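2-hydroxyhepta-2,4-diene-1, 7-dioateisomerase (Mycobacterium abscessus, PDB 3R6O) probably catalyses a metal-dependent isomerisation of 2-hydroxyhepta-2,4-diene-1,7-dioate, as a magnesium-binding member of the fumarylacetoacetate hydrolase (FAH) family. Local coordinates at residues A[107-112]-A[129-134]; A[144-149]-A[314-319]; A[158-163]-A[279-284]; A[170-175]-A[267-272]; A[188-193]-A[217-222]. One frame throughout, in Å; residues are numbered along the deposited sequence.

Contact 1 of 5, residues A[107-112]-A[129-134]; sequences IALGFN and PVVFMK
An antiparallel strand pair at the outer end of the large mixed sheet of this FAH-family fold joins Ala108 to Phe132 and Gly110 to Val130, both as hydrogen-bonded pairs. The first pair is gripped from both ends: Phe132 N gives a 2.7 Å bond to Ala108 O, and Ala108 N returns a straight one (173°) to Phe132 O. Gly110 N meets Val130 O at 2.9 Å. On one face the Phe132 ring leans obliquely against the backbone of 108-110, with Phe132 CE2 3.6 Å from Gly110 CA. Beyond it, Val130 CG2 touches Phe111 CD2 at 3.5 Å, in the plane of the ring at its edge. The other face is apolar. Ile107 divides its branches there: CG2, anti to the backbone N, reaches Val131 CG1 at 3.6 Å, while CD1 meets Met133 CG, also at 3.6 Å. Leu109 on this face packs against Val264 and Val268 of helix 261-269, and Phe132 on the opposite face touches helix 210-214. Strand 279-281 runs along the other side of strand 106-110, whereas Gln209 of the second subunit hydrogen-bonds to Pro129 O and Val131 N.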
# COMPACT_ATOMS: atom_id res chain seq x y z
N ILE A 107 0.39 1.19 7.05
CA ILE A 107 1.16 0.19 7.77
C ILE A 107 0.44 -0.10 9.07
O ILE A 107 -0.06 0.82 9.72
CB ILE A 107 2.57 0.70 8.10
CG1 ILE A 107 3.30 1.16 6.84
CG2 ILE A 107 3.39 -0.40 8.87
CD1 ILE A 107 3.27 0.21 5.74
N ALA A 108 0.36 -1.37 9.44
CA ALA A 108 -0.22 -1.77 10.74
C ALA A 108 0.74 -2.71 11.47
O ALA A 108 1.30 -3.65 10.85
CB ALA A 108 -1.60 -2.50 10.54
N LEU A 109 0.89 -2.49 12.77
CA LEU A 109 1.74 -3.34 13.59
C LEU A 109 0.94 -4.40 14.34
O LEU A 109 -0.05 -4.08 15.02
CB LEU A 109 2.54 -2.47 14.55
CG LEU A 109 3.99 -2.22 14.27
CD1 LEU A 109 4.19 -1.46 12.92
CD2 LEU A 109 4.55 -1.46 15.55
N GLY A 110 1.36 -5.65 14.20
CA GLY A 110 0.92 -6.73 15.07
C GLY A 110 1.85 -6.94 16.24
O GLY A 110 3.04 -6.68 16.14
N PHE A 111 1.29 -7.43 17.35
CA PHE A 111 2.05 -7.80 18.51
C PHE A 111 2.88 -6.67 19.10
O PHE A 111 4.03 -6.90 19.52
CB PHE A 111 2.95 -9.00 18.18
CG PHE A 111 2.22 -10.08 17.41
CD1 PHE A 111 1.09 -10.68 17.96
CD2 PHE A 111 2.65 -10.48 16.14
CE1 PHE A 111 0.39 -11.67 17.27
CE2 PHE A 111 1.97 -11.47 15.44
CZ PHE A 111 0.84 -12.07 16.00
N ASN A 112 2.31 -5.48 19.19
CA ASN A 112 3.02 -4.37 19.81
C ASN A 112 2.50 -4.03 21.21
O ASN A 112 2.85 -2.99 21.77
CB ASN A 112 3.05 -3.15 18.92
CG ASN A 112 4.11 -2.14 19.39
OD1 ASN A 112 5.18 -2.53 19.86
ND2 ASN A 112 3.80 -0.85 19.27
N PRO A 129 7.49 -7.09 17.11
CA PRO A 129 6.26 -6.73 16.36
C PRO A 129 6.37 -7.05 14.84
O PRO A 129 7.47 -6.99 14.28
CB PRO A 129 6.15 -5.23 16.60
CG PRO A 129 6.85 -5.01 17.91
CD PRO A 129 8.00 -5.94 17.87
N VAL A 130 5.22 -7.36 14.21
CA VAL A 130 5.15 -7.78 12.82
C VAL A 130 4.57 -6.63 12.01
O VAL A 130 3.57 -6.01 12.38
CB VAL A 130 4.23 -9.02 12.71
CG1 VAL A 130 3.92 -9.41 11.22
CG2 VAL A 130 4.85 -10.14 13.45
N VAL A 131 5.21 -6.33 10.89
CA VAL A 131 4.72 -5.30 10.06
C VAL A 131 3.74 -5.84 9.03
O VAL A 131 4.10 -6.70 8.18
CB VAL A 131 5.88 -4.55 9.39
CG1 VAL A 131 5.32 -3.41 8.48
CG2 VAL A 131 6.86 -4.03 10.46
N PHE A 132 2.52 -5.32 9.09
CA PHE A 132 1.45 -5.62 8.12
C PHE A 132 1.18 -4.42 7.30
O PHE A 132 1.56 -3.31 7.69
CB PHE A 132 0.12 -5.99 8.80
CG PHE A 132 0.23 -7.19 9.69
CD1 PHE A 132 0.61 -8.39 9.17
CD2 PHE A 132 -0.01 -7.08 11.06
CE1 PHE A 132 0.76 -9.54 9.99
CE2 PHE A 132 0.15 -8.22 11.89
CZ PHE A 132 0.54 -9.43 11.34
N MET A 133 0.48 -4.64 6.17
CA MET A 133 0.02 -3.56 5.33
C MET A 133 -1.48 -3.73 5.06
O MET A 133 -1.94 -4.83 4.70
CB MET A 133 0.83 -3.44 4.03
CG MET A 133 1.27 -1.97 3.74
SD MET A 133 2.29 -1.78 2.30
CE MET A 133 3.54 -2.95 2.65
N LYS A 134 -2.22 -2.65 5.26
CA LYS A 134 -3.62 -2.52 4.84
C LYS A 134 -3.78 -1.81 3.49
O LYS A 134 -3.19 -0.79 3.28
CB LYS A 134 -4.39 -1.70 5.88
CG LYS A 134 -4.44 -2.49 7.23
CD LYS A 134 -5.35 -1.84 8.21
CE LYS A 134 -6.81 -2.18 8.05
NZ LYS A 134 -7.18 -3.55 8.63

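Contact 2 of 5, residues A[144-149]-A[314-319]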
# COMPACT_ATOMS: atom_id res chain seq x y z
N ASP A 144 -18.68 5.40 9.89
CA ASP A 144 -19.03 4.58 8.76
C ASP A 144 -19.16 3.12 9.17
O ASP A 144 -18.39 2.63 10.01
CB ASP A 144 -17.98 4.72 7.66
CG ASP A 144 -17.95 6.10 7.04
OD1 ASP A 144 -18.90 6.88 7.24
OD2 ASP A 144 -16.99 6.37 6.30
N ALA A 145 -20.07 2.41 8.52
CA ALA A 145 -20.26 1.02 8.81
C ALA A 145 -19.02 0.21 8.46
O ALA A 145 -18.33 0.49 7.47
CB ALA A 145 -21.45 0.46 8.08
N VAL A 146 -18.76 -0.79 9.29
CA VAL A 146 -17.88 -1.91 8.93
C VAL A 146 -18.73 -2.98 8.29
O VAL A 146 -19.76 -3.37 8.84
CB VAL A 146 -17.20 -2.49 10.18
CG1 VAL A 146 -16.43 -3.82 9.82
CG2 VAL A 146 -16.25 -1.43 10.75
N ILE A 147 -18.29 -3.47 7.13
CA ILE A 147 -19.09 -4.35 6.33
C ILE A 147 -18.35 -5.65 6.30
O ILE A 147 -17.25 -5.72 5.76
CB ILE A 147 -19.23 -3.84 4.89
CG1 ILE A 147 -19.96 -2.46 4.85
CG2 ILE A 147 -19.93 -4.88 4.04
CD1 ILE A 147 -21.37 -2.49 5.32
N ALA A 148 -18.94 -6.67 6.91
CA ALA A 148 -18.33 -7.99 6.94
C ALA A 148 -18.61 -8.70 5.63
O ALA A 148 -19.78 -8.95 5.29
CB ALA A 148 -18.87 -8.79 8.09
N PRO A 149 -17.54 -9.07 4.90
CA PRO A 149 -17.76 -9.63 3.60
C PRO A 149 -18.45 -10.98 3.68
O PRO A 149 -18.38 -11.65 4.72
CB PRO A 149 -16.35 -9.77 3.03
CG PRO A 149 -15.46 -9.86 4.22
CD PRO A 149 -16.12 -9.11 5.30
N MET A 314 -15.55 7.11 17.85
CA MET A 314 -16.07 6.47 16.69
C MET A 314 -17.35 5.77 17.08
O MET A 314 -17.49 5.31 18.23
CB MET A 314 -15.10 5.41 16.17
CG MET A 314 -13.79 5.91 15.65
SD MET A 314 -12.87 4.46 15.02
CE MET A 314 -11.60 5.28 14.08
N ARG A 315 -18.25 5.66 16.13
CA ARG A 315 -19.44 4.80 16.23
C ARG A 315 -19.66 4.10 14.90
O ARG A 315 -20.16 4.72 13.92
CB ARG A 315 -20.66 5.63 16.59
CG ARG A 315 -21.88 4.78 16.73
CD ARG A 315 -23.04 5.55 17.33
NE ARG A 315 -24.18 4.66 17.53
CZ ARG A 315 -24.95 4.19 16.55
NH1 ARG A 315 -24.72 4.53 15.29
NH2 ARG A 315 -25.96 3.36 16.82
N LEU A 316 -19.35 2.82 14.88
CA LEU A 316 -19.32 2.06 13.66
C LEU A 316 -20.34 0.92 13.69
O LEU A 316 -20.15 -0.08 14.42
CB LEU A 316 -17.92 1.49 13.47
CG LEU A 316 -16.67 2.33 13.70
CD1 LEU A 316 -15.42 1.42 13.59
CD2 LEU A 316 -16.61 3.52 12.71
N PRO A 317 -21.44 1.08 12.94
CA PRO A 317 -22.41 -0.02 12.86
C PRO A 317 -21.87 -1.16 11.99
O PRO A 317 -21.18 -0.88 11.02
CB PRO A 317 -23.65 0.63 12.27
CG PRO A 317 -23.16 1.85 11.54
CD PRO A 317 -21.85 2.26 12.16
N VAL A 318 -22.14 -2.41 12.39
CA VAL A 318 -21.68 -3.59 11.65
C VAL A 318 -22.83 -4.21 10.85
O VAL A 318 -23.90 -4.43 11.38
CB VAL A 318 -21.09 -4.67 12.59
CG1 VAL A 318 -20.69 -5.92 11.79
CG2 VAL A 318 -19.87 -4.08 13.36
N HIS A 319 -22.59 -4.46 9.56
CA HIS A 319 -23.54 -5.10 8.68
C HIS A 319 -22.82 -6.19 7.88
O HIS A 319 -21.77 -5.91 7.30
CB HIS A 319 -24.09 -4.10 7.67
CG HIS A 319 -24.87 -2.97 8.28
ND1 HIS A 319 -26.25 -2.95 8.30
CD2 HIS A 319 -24.47 -1.81 8.86
CE1 HIS A 319 -26.66 -1.83 8.88
NE2 HIS A 319 -25.60 -1.13 9.25
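Val146 and Leu316 meet on one face of a parallel strand pair at one border of the five-stranded mixed sheet, where strand 146-148 lies beside strand 312-320 with their axes 17° apart. The two side chains cross at a slant: Val146 CG2, which stands beside its own backbone N, comes within 4.1 Å of Leu316 CD1. The other leucine branch turns to the backbone, Leu316 CD2 lying 3.4 Å from Asp144 O. Val318 points to this same face as Val146, and Pro221 of strand 220-221 packs against both Val146 and Leu316. Ile147 and His319 occupy the reverse face. With CG1 anti to the carbonyl carbon (chi1 -62°), Ile147 swings CD1 across to His319 CB, 3.9 Å away. The imidazole leans instead toward Ala145, whose CB approaches CD2 of the ring obliquely, while Ala145 CB also meets the pyrrolidine of Pro317 at CG. This face is the more exposed of the two. The backbone ladder alternates in the parallel manner, since His319 uses both its N and its O on residues flanking Ile147. His319 N donates to Val146 O at 3.1 Å with an angle of 166°, and His319 O takes the N-H of Ala148 N at 3.0 Å.

Contact 3 of 5, residues A[158-163]-A[279-284]; sequences EIEIAV and IILTGT. With MG (magnesium ion), chain B.
Glu160 reaches across to the turn at Gly283 and supplies one carboxylate to the magnesium site of this FAH-family enzyme, which Asp189 shares. Glu160 OE2 binds the magnesium ion at 2.3 Å, while Glu160 OE1 accepts a bond from Gly283 N at 2.8 Å, from above the carboxylate plane. With both oxygens engaged, its rotation is restricted. Glu158 OE1 stays 3.2 Å from the metal, too far for a bond in this model, and its OE2 pairs with Arg193. The tight part is the regular antiparallel ladder. Ile280 N bonds to Val163 O at 2.7 Å and 173°, and Val163 CG2 lies alongside Ile280 CB. On the other face Ala162 CB packs against Ile279 CG2 at 3.8 Å. Beyond Leu281 segment 279-284 leaves the ladder as a loop and the joint becomes wetter, though still buried. Thr282, with OG1 held between its backbone N and carbonyl carbon (chi1 61°), sends that hydroxyl to Ile161 O at 2.6 Å; the same oxygen also accepts a bond from Thr282 N. A water donates to Thr282 OG1 and Gly283 O and accepts from Ile161 N, bridging strand 155-165 and this loop. Thr284 OG1 donates to Ile159 O at 2.8 Å. Strand 181-192 flanks strand 155-165 and strand 106-110 flanks strand 279-281, while Phe261 of helix 261-269 packs on Ile161, Val163 and Thr282.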
# COMPACT_ATOMS: atom_id res chain seq x y z
N GLU A 158 -9.86 -4.25 16.34
CA GLU A 158 -8.58 -3.96 16.95
C GLU A 158 -8.41 -2.46 17.04
O GLU A 158 -7.98 -1.86 16.06
CB GLU A 158 -7.46 -4.50 16.10
CG GLU A 158 -7.53 -5.96 15.79
CD GLU A 158 -6.31 -6.45 15.04
OE1 GLU A 158 -5.97 -5.87 14.02
OE2 GLU A 158 -5.68 -7.43 15.46
N ILE A 159 -8.73 -1.87 18.18
CA ILE A 159 -8.52 -0.43 18.40
C ILE A 159 -7.04 -0.11 18.47
O ILE A 159 -6.28 -0.77 19.14
CB ILE A 159 -9.27 0.09 19.64
CG1 ILE A 159 -9.31 1.63 19.64
CG2 ILE A 159 -8.69 -0.49 21.00
CD1 ILE A 159 -10.16 2.21 20.85
N GLU A 160 -6.62 0.90 17.72
CA GLU A 160 -5.22 1.29 17.69
C GLU A 160 -5.10 2.80 17.58
O GLU A 160 -5.98 3.47 17.06
CB GLU A 160 -4.52 0.61 16.49
CG GLU A 160 -4.87 -0.86 16.35
CD GLU A 160 -3.91 -1.71 15.57
OE1 GLU A 160 -2.80 -1.28 15.18
OE2 GLU A 160 -4.28 -2.87 15.34
N ILE A 161 -3.97 3.30 18.04
CA ILE A 161 -3.60 4.66 17.80
C ILE A 161 -2.69 4.69 16.52
O ILE A 161 -1.68 3.95 16.42
CB ILE A 161 -2.90 5.30 19.03
CG1 ILE A 161 -3.73 5.16 20.33
CG2 ILE A 161 -2.59 6.78 18.76
CD1 ILE A 161 -5.20 5.64 20.24
N ALA A 162 -3.07 5.52 15.57
CA ALA A 162 -2.30 5.74 14.34
C ALA A 162 -1.51 7.02 14.42
O ALA A 162 -2.00 8.04 14.94
CB ALA A 162 -3.23 5.82 13.09
N VAL A 163 -0.31 7.00 13.87
CA VAL A 163 0.40 8.24 13.56
C VAL A 163 0.36 8.43 12.06
O VAL A 163 0.38 7.46 11.26
CB VAL A 163 1.87 8.31 14.04
CG1 VAL A 163 1.91 8.36 15.54
CG2 VAL A 163 2.67 7.16 13.52
N ILE A 279 0.18 6.50 6.90
CA ILE A 279 -0.42 6.21 8.21
C ILE A 279 0.21 4.95 8.78
O ILE A 279 0.36 3.95 8.05
CB ILE A 279 -1.93 5.92 8.07
CG1 ILE A 279 -2.66 7.20 7.62
CG2 ILE A 279 -2.58 5.40 9.37
CD1 ILE A 279 -4.11 6.91 7.34
N ILE A 280 0.58 5.00 10.06
CA ILE A 280 1.01 3.79 10.79
C ILE A 280 0.06 3.52 11.97
O ILE A 280 -0.06 4.36 12.87
CB ILE A 280 2.48 3.89 11.30
CG1 ILE A 280 3.47 4.22 10.15
CG2 ILE A 280 2.92 2.56 11.91
CD1 ILE A 280 4.89 4.68 10.69
N LEU A 281 -0.61 2.37 11.97
CA LEU A 281 -1.37 1.89 13.12
C LEU A 281 -0.39 1.19 14.06
O LEU A 281 0.34 0.26 13.65
CB LEU A 281 -2.49 0.92 12.71
CG LEU A 281 -3.81 1.51 12.21
CD1 LEU A 281 -3.53 2.29 11.02
CD2 LEU A 281 -4.84 0.33 11.94
N THR A 282 -0.37 1.62 15.31
CA THR A 282 0.73 1.26 16.20
C THR A 282 0.48 0.04 17.08
O THR A 282 1.26 -0.22 17.96
CB THR A 282 1.19 2.44 17.06
OG1 THR A 282 0.11 2.89 17.90
CG2 THR A 282 1.70 3.57 16.14
N GLY A 283 -0.60 -0.70 16.83
CA GLY A 283 -0.88 -1.90 17.61
C GLY A 283 -2.15 -1.82 18.43
O GLY A 283 -2.62 -0.75 18.72
N THR A 284 -2.70 -2.98 18.77
CA THR A 284 -3.88 -3.11 19.61
C THR A 284 -3.62 -3.91 20.89
O THR A 284 -2.79 -4.83 20.91
CB THR A 284 -5.02 -3.78 18.78
OG1 THR A 284 -6.27 -3.56 19.41
CG2 THR A 284 -4.77 -5.28 18.56
MG MG B . -3.09 -4.52 14.20
O HOH W 1 -1.78 1.64 19.43

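Contact 4 of 5, residues A[170-175]-A[267-272]; sequences YRIERS and TVSATI
Arg171 and Ser269 join the loop after strand 155-165 to the C-terminal end of helix 261-269, a hydrogen-bonded joint away from the metal site. Backbone groups supply the first bond: Arg171 N donates to Ser269 O at 2.8 Å and 162°. Side-chain hydrogen bonds add two more. Arg171 bends at chi2 (72°), which brings its NE to Ala270 O at 2.7 Å, with the oxygen at the edge of the guanidinium and close to its plane. Ser269 OG accepts from Ile172 N at 3.0 Å, and its strongest partner is Val265 O one helical turn back. Water extends this set, since one molecule accepts from Arg171 NH2 and donates to Ala270 O; a second donates to Ile172 O and only weakly to Ser269 OG. Ring contacts form the third kind. Tyr170 CD1 lies 3.3 Å from Ser269 O, and Thr271 C sits at the edge of the ring in its plane. Arg171 folds back over this ring: its CD stands 3.4 Å above the plane, over the centre, and Tyr170 OH lies over the guanidinium face. Beyond these, Ile172 CD1 makes a van der Waals contact with Ser269 CB at 3.8 Å. Arg174 ties the loop to Glu263 and Glu266 of helix 261-269, while Arg171 makes a salt bridge to Glu321 of the second subunit, and Tyr170 packs on Pro217 of that subunit.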
# COMPACT_ATOMS: atom_id res chain seq x y z
N TYR A 170 13.46 7.88 5.71
CA TYR A 170 13.90 6.51 5.56
C TYR A 170 15.07 6.33 6.52
O TYR A 170 15.96 7.17 6.57
CB TYR A 170 14.33 6.25 4.12
CG TYR A 170 14.82 4.83 3.84
CD1 TYR A 170 14.05 3.71 4.22
CD2 TYR A 170 16.02 4.60 3.17
CE1 TYR A 170 14.50 2.40 3.95
CE2 TYR A 170 16.48 3.30 2.90
CZ TYR A 170 15.71 2.21 3.29
OH TYR A 170 16.18 0.94 3.03
N ARG A 171 15.07 5.24 7.30
CA ARG A 171 16.06 5.06 8.40
C ARG A 171 16.07 6.30 9.32
O ARG A 171 17.13 6.87 9.62
CB ARG A 171 17.47 4.76 7.89
CG ARG A 171 17.77 3.29 7.66
CD ARG A 171 17.05 2.73 6.44
NE ARG A 171 17.43 1.34 6.18
CZ ARG A 171 18.42 0.92 5.40
NH1 ARG A 171 19.24 1.77 4.76
NH2 ARG A 171 18.60 -0.38 5.28
N ILE A 172 14.87 6.68 9.73
CA ILE A 172 14.63 7.76 10.67
C ILE A 172 15.18 7.36 12.02
O ILE A 172 14.89 6.27 12.51
CB ILE A 172 13.14 8.05 10.81
CG1 ILE A 172 12.55 8.41 9.44
CG2 ILE A 172 12.83 9.15 11.87
CD1 ILE A 172 11.08 8.54 9.47
N GLU A 173 15.98 8.23 12.61
CA GLU A 173 16.57 7.94 13.91
C GLU A 173 15.48 8.22 14.97
O GLU A 173 14.64 9.14 14.83
CB GLU A 173 17.85 8.79 14.09
CG GLU A 173 19.03 8.10 14.80
CD GLU A 173 19.56 6.85 14.10
OE1 GLU A 173 19.23 6.59 12.93
OE2 GLU A 173 20.33 6.12 14.76
N ARG A 174 15.48 7.41 16.02
CA ARG A 174 14.54 7.53 17.12
C ARG A 174 14.31 8.97 17.59
O ARG A 174 13.17 9.39 17.69
CB ARG A 174 15.06 6.70 18.30
CG ARG A 174 14.03 6.23 19.25
CD ARG A 174 14.69 5.32 20.30
NE ARG A 174 15.35 4.18 19.64
CZ ARG A 174 15.51 2.97 20.17
NH1 ARG A 174 15.10 2.69 21.40
NH2 ARG A 174 16.12 2.02 19.45
N SER A 175 15.37 9.73 17.86
CA SER A 175 15.21 11.05 18.46
C SER A 175 14.64 12.09 17.48
O SER A 175 14.20 13.15 17.88
CB SER A 175 16.55 11.56 18.99
OG SER A 175 17.38 11.90 17.90
N THR A 267 11.63 1.71 13.63
CA THR A 267 11.63 0.33 13.15
C THR A 267 10.93 0.19 11.81
O THR A 267 11.43 -0.51 10.92
CB THR A 267 10.97 -0.69 14.15
OG1 THR A 267 11.64 -0.63 15.40
CG2 THR A 267 11.12 -2.11 13.65
N VAL A 268 9.78 0.86 11.63
CA VAL A 268 9.08 0.79 10.34
C VAL A 268 9.94 1.42 9.24
O VAL A 268 10.15 0.81 8.18
CB VAL A 268 7.70 1.45 10.39
CG1 VAL A 268 7.13 1.61 8.95
CG2 VAL A 268 6.77 0.64 11.30
N SER A 269 10.47 2.61 9.50
CA SER A 269 11.24 3.32 8.48
C SER A 269 12.63 2.72 8.28
O SER A 269 13.33 3.09 7.36
CB SER A 269 11.34 4.81 8.77
OG SER A 269 12.28 5.10 9.79
N ALA A 270 13.06 1.82 9.14
CA ALA A 270 14.31 1.09 8.90
C ALA A 270 14.24 0.22 7.63
O ALA A 270 15.28 -0.11 7.06
CB ALA A 270 14.70 0.24 10.12
N THR A 271 13.05 -0.20 7.20
CA THR A 271 12.93 -1.04 5.99
C THR A 271 11.95 -0.51 4.93
O THR A 271 11.98 -0.95 3.78
CB THR A 271 12.55 -2.50 6.36
OG1 THR A 271 11.13 -2.62 6.50
CG2 THR A 271 13.32 -2.97 7.61
N ILE A 272 11.10 0.45 5.32
CA ILE A 272 10.12 1.09 4.43
C ILE A 272 10.27 2.63 4.41
O ILE A 272 10.20 3.28 5.44
CB ILE A 272 8.66 0.74 4.84
CG1 ILE A 272 8.45 -0.78 4.70
CG2 ILE A 272 7.66 1.47 3.97
CD1 ILE A 272 7.14 -1.30 5.35
O HOH W 2 17.51 -1.99 7.14
O HOH W 3 15.17 3.79 11.20

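Contact 5 of 5, residues A[188-193]-A[217-222]; sequences NDITAR and PTFCPT
Ile190 bears on Phe219 just beyond Asp189, a magnesium ligand of this FAH-family site, where the end of strand 181-192 meets the segment leading into strand 220-221. Starting at its base, Ile190 CB lies 3.3 Å from Phe219 O. One branch, CG2, is anti to the backbone N (CG1 at chi1 -57°) and is thereby set over the phenyl ring: a CH-pi contact 3.7 Å from the centroid and 13° off the ring normal. The other branch, Ile190 CG1, touches Pro221 CD at 3.8 Å, so the isoleucine straddles Phe219 and Pro221, crossing each at about a right angle. Ala192 CB meets the same ring at its edge, 4.0 Å from Phe219 CE2. The backbone is joined by a sound bond from Asn188 N to Pro221 O at 3.1 Å and a weak one, bent to 133°, from Ile190 N to Phe219 O. Cys220 CA adds a nearly straight C-H contact to Asn188 O. Asp189 turns its side chain away from this packing; its carboxylate is paired with Lys134 through OD1 and with Lys214 through OD2, residues that help position this metal-site group. Within the fold, Leu155 of strand 155-165 packs on both Ile190 and Phe219, Pro221 rests on Met314 and Leu316 of strand 312-320, and Ala108 of strand 106-110 touches Asp189.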
# COMPACT_ATOMS: atom_id res chain seq x y z
N ASN A 188 -8.98 1.65 13.63
CA ASN A 188 -9.23 0.18 13.89
C ASN A 188 -8.59 -0.71 12.82
O ASN A 188 -8.79 -0.48 11.63
CB ASN A 188 -10.72 -0.08 13.97
CG ASN A 188 -11.04 -1.33 14.83
OD1 ASN A 188 -10.72 -2.44 14.45
ND2 ASN A 188 -11.61 -1.11 16.01
N ASP A 189 -7.78 -1.70 13.21
CA ASP A 189 -7.28 -2.66 12.23
C ASP A 189 -8.26 -3.84 12.17
O ASP A 189 -8.03 -4.87 12.78
CB ASP A 189 -5.86 -3.13 12.61
CG ASP A 189 -5.27 -4.05 11.59
OD1 ASP A 189 -5.91 -4.27 10.54
OD2 ASP A 189 -4.17 -4.59 11.81
N ILE A 190 -9.39 -3.64 11.47
CA ILE A 190 -10.39 -4.69 11.27
C ILE A 190 -9.77 -5.79 10.44
O ILE A 190 -9.17 -5.53 9.38
CB ILE A 190 -11.63 -4.19 10.47
CG1 ILE A 190 -12.33 -2.98 11.14
CG2 ILE A 190 -12.65 -5.41 10.17
CD1 ILE A 190 -13.05 -3.23 12.45
N THR A 191 -10.01 -7.02 10.86
CA THR A 191 -9.35 -8.21 10.32
C THR A 191 -10.34 -9.38 10.26
O THR A 191 -11.05 -9.64 11.23
CB THR A 191 -8.15 -8.60 11.19
OG1 THR A 191 -7.24 -7.50 11.26
CG2 THR A 191 -7.40 -9.82 10.58
N ALA A 192 -10.41 -10.03 9.12
CA ALA A 192 -11.25 -11.19 8.90
C ALA A 192 -10.31 -12.36 9.14
O ALA A 192 -9.51 -12.70 8.27
CB ALA A 192 -11.78 -11.20 7.46
N ARG A 193 -10.38 -12.96 10.33
CA ARG A 193 -9.32 -13.86 10.78
C ARG A 193 -9.32 -15.19 10.04
O ARG A 193 -8.27 -15.83 9.91
CB ARG A 193 -9.41 -14.08 12.29
CG ARG A 193 -9.17 -12.83 13.04
CD ARG A 193 -8.29 -12.98 14.25
NE ARG A 193 -8.34 -11.75 15.04
CZ ARG A 193 -7.53 -10.70 14.90
NH1 ARG A 193 -6.55 -10.69 14.00
NH2 ARG A 193 -7.68 -9.65 15.72
N PRO A 217 -12.69 -3.12 1.75
CA PRO A 217 -13.28 -1.83 2.09
C PRO A 217 -13.93 -1.83 3.48
O PRO A 217 -14.53 -2.82 3.86
CB PRO A 217 -14.37 -1.65 1.03
CG PRO A 217 -13.87 -2.47 -0.16
CD PRO A 217 -13.31 -3.69 0.53
N THR A 218 -13.80 -0.71 4.17
CA THR A 218 -14.31 -0.48 5.53
C THR A 218 -13.44 -1.06 6.64
O THR A 218 -13.75 -0.82 7.82
CB THR A 218 -15.78 -0.90 5.75
OG1 THR A 218 -15.91 -2.31 5.98
CG2 THR A 218 -16.69 -0.48 4.62
N PHE A 219 -12.39 -1.81 6.28
CA PHE A 219 -11.53 -2.45 7.29
C PHE A 219 -10.49 -1.53 7.99
O PHE A 219 -9.78 -1.98 8.89
CB PHE A 219 -10.82 -3.69 6.71
CG PHE A 219 -11.67 -4.93 6.63
CD1 PHE A 219 -13.04 -4.87 6.55
CD2 PHE A 219 -11.06 -6.17 6.63
CE1 PHE A 219 -13.80 -6.04 6.49
CE2 PHE A 219 -11.80 -7.34 6.56
CZ PHE A 219 -13.16 -7.27 6.47
N CYS A 220 -10.41 -0.26 7.61
CA CYS A 220 -9.54 0.70 8.33
C CYS A 220 -10.26 2.00 8.69
O CYS A 220 -9.93 3.08 8.18
CB CYS A 220 -8.26 1.00 7.56
SG CYS A 220 -6.94 1.70 8.63
N PRO A 221 -11.27 1.91 9.56
CA PRO A 221 -11.85 3.10 10.13
C PRO A 221 -10.80 4.02 10.76
O PRO A 221 -9.87 3.54 11.40
CB PRO A 221 -12.81 2.56 11.20
CG PRO A 221 -13.10 1.18 10.81
CD PRO A 221 -11.88 0.70 10.11
N THR A 222 -10.95 5.33 10.57
CA THR A 222 -10.02 6.34 11.10
C THR A 222 -10.78 7.61 11.49
O THR A 222 -11.89 7.88 10.98
CB THR A 222 -8.97 6.77 10.04
OG1 THR A 222 -9.62 7.37 8.91
CG2 THR A 222 -8.14 5.59 9.58

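Overall arrangement
Contacts 1, 3 and 5 gather about the magnesium site and all reach the large mixed sheet, where strands 181-192, 155-165, 279-281, 106-110 and 130-134 are successive neighbours. The centres of contacts 1 and 3 are about 9 Å apart, those of 3 and 5 about 11 Å. Contact 5 leads from this sheet to contact 2, whose centre is about 9 Å from its own, on the five-stranded sheet. Contact 4 touches contacts 1 and 3 through helix 261-269, but its centre is about 33 Å from that of contact 2, across the chain's centre. Contact 1 closes first along the sequence; contacts 2, 3, 4 and 5 then enclose one another in that order. The two metal-site residues, Glu160 and Asp189, lie on neighbouring strands of contacts 3 and 5.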